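Local coordinates for BIS(5'-nucleosyl)-tetraphosphatase (Diadenosine tetraphosphatase), putative (Plasmodium falciparum, PDB 5CFJ), which probably hydrolyses diadenosine tetraphosphate asymmetrically, as a Nudix-family hydrolase of the malaria parasite, at residues 69-73 / 74-78; 56-59 / 60-64. One frame throughout, in Å; residues are numbered along the deposited sequence.

Interaction 1 (69-73 / 74-78); sequences TGINK and DKYKL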
loop_
_atom_site.group_PDB
_atom_site.type_symbol
_atom_site.label_atom_id
_atom_site.label_comp_id
_atom_site.label_asym_id
_atom_site.label_seq_id
_atom_site.Cartn_x
_atom_site.Cartn_y
_atom_site.Cartn_z
ATOM N N THR A 69 2.105 -5.184 9.079
ATOM C CA THR A 69 2.679 -6.316 8.351
ATOM C C THR A 69 3.879 -6.960 9.040
ATOM O O THR A 69 4.348 -8.008 8.610
ATOM C CB THR A 69 3.162 -5.908 6.940
ATOM O OG1 THR A 69 4.325 -5.081 7.051
ATOM C CG2 THR A 69 2.093 -5.193 6.143
ATOM N N GLY A 70 4.426 -6.303 10.058
ATOM C CA GLY A 70 5.654 -6.760 10.687
ATOM C C GLY A 70 6.905 -6.501 9.857
ATOM O O GLY A 70 8.005 -6.851 10.264
ATOM N N ILE A 71 6.755 -5.858 8.700
ATOM C CA ILE A 71 7.902 -5.608 7.836
ATOM C C ILE A 71 8.472 -4.224 8.112
ATOM O O ILE A 71 7.780 -3.219 7.936
ATOM C CB ILE A 71 7.518 -5.724 6.350
ATOM C CG1 ILE A 71 6.973 -7.122 6.044
ATOM C CG2 ILE A 71 8.707 -5.388 5.471
ATOM C CD1 ILE A 71 6.427 -7.266 4.635
ATOM N N ASN A 72 9.728 -4.175 8.554
ATOM C CA ASN A 72 10.394 -2.919 8.862
ATOM C C ASN A 72 11.152 -2.380 7.658
ATOM O O ASN A 72 11.363 -3.092 6.677
ATOM C CB ASN A 72 11.348 -3.100 10.044
ATOM C CG ASN A 72 11.420 -1.874 10.924
ATOM O OD1 ASN A 72 11.128 -0.759 10.492
ATOM N ND2 ASN A 72 11.806 -2.076 12.174
ATOM N N LYS A 73 11.580 -1.123 7.737
ATOM C CA LYS A 73 12.137 -0.452 6.569
ATOM C C LYS A 73 13.473 -1.016 6.104
ATOM O O LYS A 73 13.858 -0.794 4.965
ATOM C CB LYS A 73 12.269 1.047 6.828
ATOM C CG LYS A 73 13.267 1.420 7.888
ATOM C CD LYS A 73 13.453 2.928 7.920
ATOM C CE LYS A 73 14.495 3.335 8.939
ATOM N NZ LYS A 73 14.704 4.808 8.931
ATOM N N ASP A 74 14.168 -1.768 6.952
ATOM C CA ASP A 74 15.415 -2.388 6.510
ATOM C C ASP A 74 15.144 -3.475 5.467
ATOM O O ASP A 74 16.060 -3.922 4.784
ATOM C CB ASP A 74 16.187 -2.973 7.692
ATOM C CG ASP A 74 15.429 -4.079 8.378
ATOM O OD1 ASP A 74 14.406 -3.773 9.022
ATOM O OD2 ASP A 74 15.843 -5.252 8.267
ATOM N N LYS A 75 13.884 -3.887 5.335
ATOM C CA LYS A 75 13.518 -4.944 4.391
ATOM C C LYS A 75 13.201 -4.435 2.996
ATOM O O LYS A 75 13.028 -5.226 2.070
ATOM C CB LYS A 75 12.308 -5.721 4.910
ATOM C CG LYS A 75 12.511 -6.347 6.272
ATOM C CD LYS A 75 13.703 -7.286 6.270
ATOM C CE LYS A 75 13.781 -8.067 7.567
ATOM N NZ LYS A 75 13.892 -7.193 8.764
ATOM N N TYR A 76 13.084 -3.122 2.839
ATOM C CA TYR A 76 12.697 -2.598 1.534
ATOM C C TYR A 76 13.483 -1.353 1.156
ATOM O O TYR A 76 14.052 -0.668 2.010
ATOM C CB TYR A 76 11.182 -2.343 1.474
ATOM C CG TYR A 76 10.565 -1.505 2.576
ATOM C CD1 TYR A 76 10.722 -0.125 2.613
ATOM C CD2 TYR A 76 9.766 -2.100 3.550
ATOM C CE1 TYR A 76 10.120 0.631 3.598
ATOM C CE2 TYR A 76 9.160 -1.351 4.535
ATOM C CZ TYR A 76 9.345 0.015 4.559
ATOM O OH TYR A 76 8.740 0.765 5.550
ATOM N N LYS A 77 13.527 -1.100 -0.144
ATOM C CA LYS A 77 14.185 0.065 -0.696
ATOM C C LYS A 77 13.136 1.102 -1.033
ATOM O O LYS A 77 12.279 0.867 -1.887
ATOM C CB LYS A 77 14.968 -0.298 -1.944
ATOM C CG LYS A 77 15.685 0.864 -2.580
ATOM C CD LYS A 77 16.345 0.432 -3.876
ATOM C CE LYS A 77 17.016 1.579 -4.600
ATOM N NZ LYS A 77 17.673 1.080 -5.839
ATOM N N LEU A 78 13.178 2.239 -0.356
ATOM C CA LEU A 78 12.280 3.335 -0.673
ATOM C C LEU A 78 12.651 3.888 -2.035
ATOM O O LEU A 78 13.811 4.211 -2.291
ATOM C CB LEU A 78 12.331 4.423 0.402
ATOM C CG LEU A 78 11.731 4.048 1.761
ATOM C CD1 LEU A 78 12.192 5.017 2.841
ATOM C CD2 LEU A 78 10.215 4.012 1.691
HETATM O O HOH W 1 11.079 -6.618 9.317
HETATM O O HOH W 2 8.020 -0.497 7.756
#
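Lys73 and Tyr76 meet backbone to ring: CA of Lys73 sits over one face of the phenol, a CH-pi contact 3.7 Å from the ring centroid and 21° off the normal. Lys73 CB, though it points away overall from 74-78, still comes 3.8 Å from Tyr76 OH. Tyr76 reaches back this way because its CG stands between the backbone N and the carbonyl carbon (chi1 52°), which folds the ring under the turn that precedes it. The same pair is tied through the backbone, Tyr76 N donating to Lys73 O at 3.2 Å, while one residue earlier Lys75 N donates to Asn72 O at 3.0 Å. These two successive i to i+3 bonds make the short 3-10 turn. Asp74 has the same first torsion (63°), which turns its carboxylate back on Asn72: OD1 lies 3.3 Å from Asn72 CB, the two side chains crossing at about a right angle. Its other oxygen, OD2, takes a salt bridge from Lys75 NZ at 2.8 Å, on the syn side. At the ring edge, in its plane, lies the CG2 methyl of Ile71, 4.0 Å from Tyr76 CD2. Tyr76 OH donates to a water at 2.6 Å, which in turn donates to Ile71 O. The turn leads from helix 57-69 into strand 76-89; the Tyr76 side chain touches Val62 of that helix and Ile11 and Leu13 of strand 6-16.

Interaction 2 (56-59 / 60-64); sequences SGLE and TAVRE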
loop_
_atom_site.group_PDB
_atom_site.type_symbol
_atom_site.label_atom_id
_atom_site.label_comp_id
_atom_site.label_asym_id
_atom_site.label_seq_id
_atom_site.Cartn_x
_atom_site.Cartn_y
_atom_site.Cartn_z
ATOM N N SER A 56 7.109 12.794 10.001
ATOM C CA SER A 56 6.924 13.099 8.594
ATOM C C SER A 56 5.913 12.109 8.020
ATOM O O SER A 56 5.655 11.056 8.611
ATOM C CB SER A 56 8.240 12.989 7.839
ATOM O OG SER A 56 8.694 11.645 7.892
ATOM N N GLY A 57 5.361 12.414 6.850
ATOM C CA GLY A 57 4.483 11.467 6.179
ATOM C C GLY A 57 5.166 10.117 5.991
ATOM O O GLY A 57 4.565 9.062 6.210
ATOM N N LEU A 58 6.440 10.146 5.612
ATOM C CA LEU A 58 7.192 8.918 5.388
ATOM C C LEU A 58 7.355 8.129 6.684
ATOM O O LEU A 58 7.198 6.913 6.696
ATOM C CB LEU A 58 8.558 9.232 4.774
ATOM C CG LEU A 58 9.434 8.024 4.451
ATOM C CD1 LEU A 58 8.739 7.102 3.460
ATOM C CD2 LEU A 58 10.781 8.476 3.911
ATOM N N GLU A 59 7.666 8.810 7.783
ATOM C CA GLU A 59 7.772 8.126 9.068
ATOM C C GLU A 59 6.457 7.450 9.447
ATOM O O GLU A 59 6.448 6.314 9.919
ATOM C CB GLU A 59 8.215 9.098 10.165
ATOM C CG GLU A 59 9.703 9.434 10.105
ATOM C CD GLU A 59 10.112 10.534 11.065
ATOM O OE1 GLU A 59 9.272 11.389 11.410
ATOM O OE2 GLU A 59 11.286 10.541 11.476
ATOM N N THR A 60 5.346 8.141 9.223
ATOM C CA THR A 60 4.040 7.549 9.496
ATOM C C THR A 60 3.840 6.299 8.640
ATOM O O THR A 60 3.432 5.257 9.132
ATOM C CB THR A 60 2.907 8.549 9.227
ATOM O OG1 THR A 60 3.028 9.652 10.135
ATOM C CG2 THR A 60 1.541 7.895 9.385
ATOM N N ALA A 61 4.153 6.405 7.354
ATOM C CA ALA A 61 3.985 5.289 6.436
ATOM C C ALA A 61 4.810 4.076 6.885
ATOM O O ALA A 61 4.312 2.946 6.914
ATOM C CB ALA A 61 4.371 5.702 5.046
ATOM N N VAL A 62 6.069 4.316 7.248
ATOM C CA VAL A 62 6.951 3.246 7.696
ATOM C C VAL A 62 6.425 2.590 8.970
ATOM O O VAL A 62 6.361 1.360 9.073
ATOM C CB VAL A 62 8.379 3.775 7.917
ATOM C CG1 VAL A 62 9.229 2.754 8.667
ATOM C CG2 VAL A 62 9.014 4.137 6.572
ATOM N N ARG A 63 6.016 3.406 9.938
ATOM C CA ARG A 63 5.489 2.850 11.177
ATOM C C ARG A 63 4.217 2.038 10.955
ATOM O O ARG A 63 4.086 0.940 11.480
ATOM C CB ARG A 63 5.213 3.946 12.192
ATOM C CG ARG A 63 4.649 3.392 13.507
ATOM C CD ARG A 63 4.283 4.485 14.518
ATOM N NE ARG A 63 3.559 5.579 13.875
ATOM C CZ ARG A 63 2.288 5.517 13.492
ATOM N NH1 ARG A 63 1.576 4.410 13.691
ATOM N NH2 ARG A 63 1.735 6.557 12.885
ATOM N N GLU A 64 3.278 2.580 10.186
ATOM C CA GLU A 64 2.032 1.864 9.936
ATOM C C GLU A 64 2.285 0.557 9.190
ATOM O O GLU A 64 1.653 -0.457 9.470
ATOM C CB GLU A 64 1.053 2.747 9.163
ATOM C CG GLU A 64 0.522 3.902 9.993
ATOM C CD GLU A 64 -0.519 3.462 10.997
ATOM O OE1 GLU A 64 -1.159 2.420 10.754
ATOM O OE2 GLU A 64 -0.707 4.162 12.013
#
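Thr60 N donates to Ser56 O at 3.0 Å, the first of four consecutive i to i+4 bonds that carry the chain from the helix start into its second turn; the last joins Arg63 N to Glu59 O. Ahead of them Ser56 and Glu59 close on each other twice. Ser56 OG accepts from Glu59 N at 3.0 Å, and Glu59 OE1 accepts from Ser56 N at 2.9 Å, met on the anti side of the carboxylate. Glu59 manages this with CG beside its own backbone N (chi1 -76°) and the chain extended beyond, so its acid end lies back along the helix start. On the apolar side Val62 has CG1 anti to its backbone N (chi1 168°), which puts CG2 beside that N and 3.3 Å from Leu58 O; the nearest approach of Val62 CG2 to the leucine side chain is a loose 4.3 Å to Leu58 CD1. Arg63 bends near its end, and its NH1 reaches Glu64 OE2 at 2.8 Å from well above the carboxylate plane. Its NE is paired with Glu55 and NH1 also with Glu67, while NH2 bonds to Leu50 O, so several partners fix the guanidinium. Thr60 OG1 is likewise held, by Glu55 and His51. A capping box thus opens the helix of the Nudix box, residues 49-70, the signature loop-helix-loop motif of this family.

How the interactions relate
Interaction 2 builds the opening turns of helix 57-69, and interaction 1 takes the chain from the end of that helix into strand 76-89; their centres are about 11 Å apart. They touch along one side of the helix: Tyr76 OH lies 3.5 Å from Val62 CG2, Lys73 CB 3.9 Å from Val62 CG1, and Leu78 CD2 3.9 Å from Leu58 CD1. Val62 thus meets Lys73 and Tyr76, and Leu58, one turn away, meets Leu78, so the start of strand 76-89 packs on the helix. The Tyr76 side chain is about 9 Å from a bound PEG. The acidic groups round Arg63 belong to the Nudix box, which in this family generally carries the metal-binding glutamates.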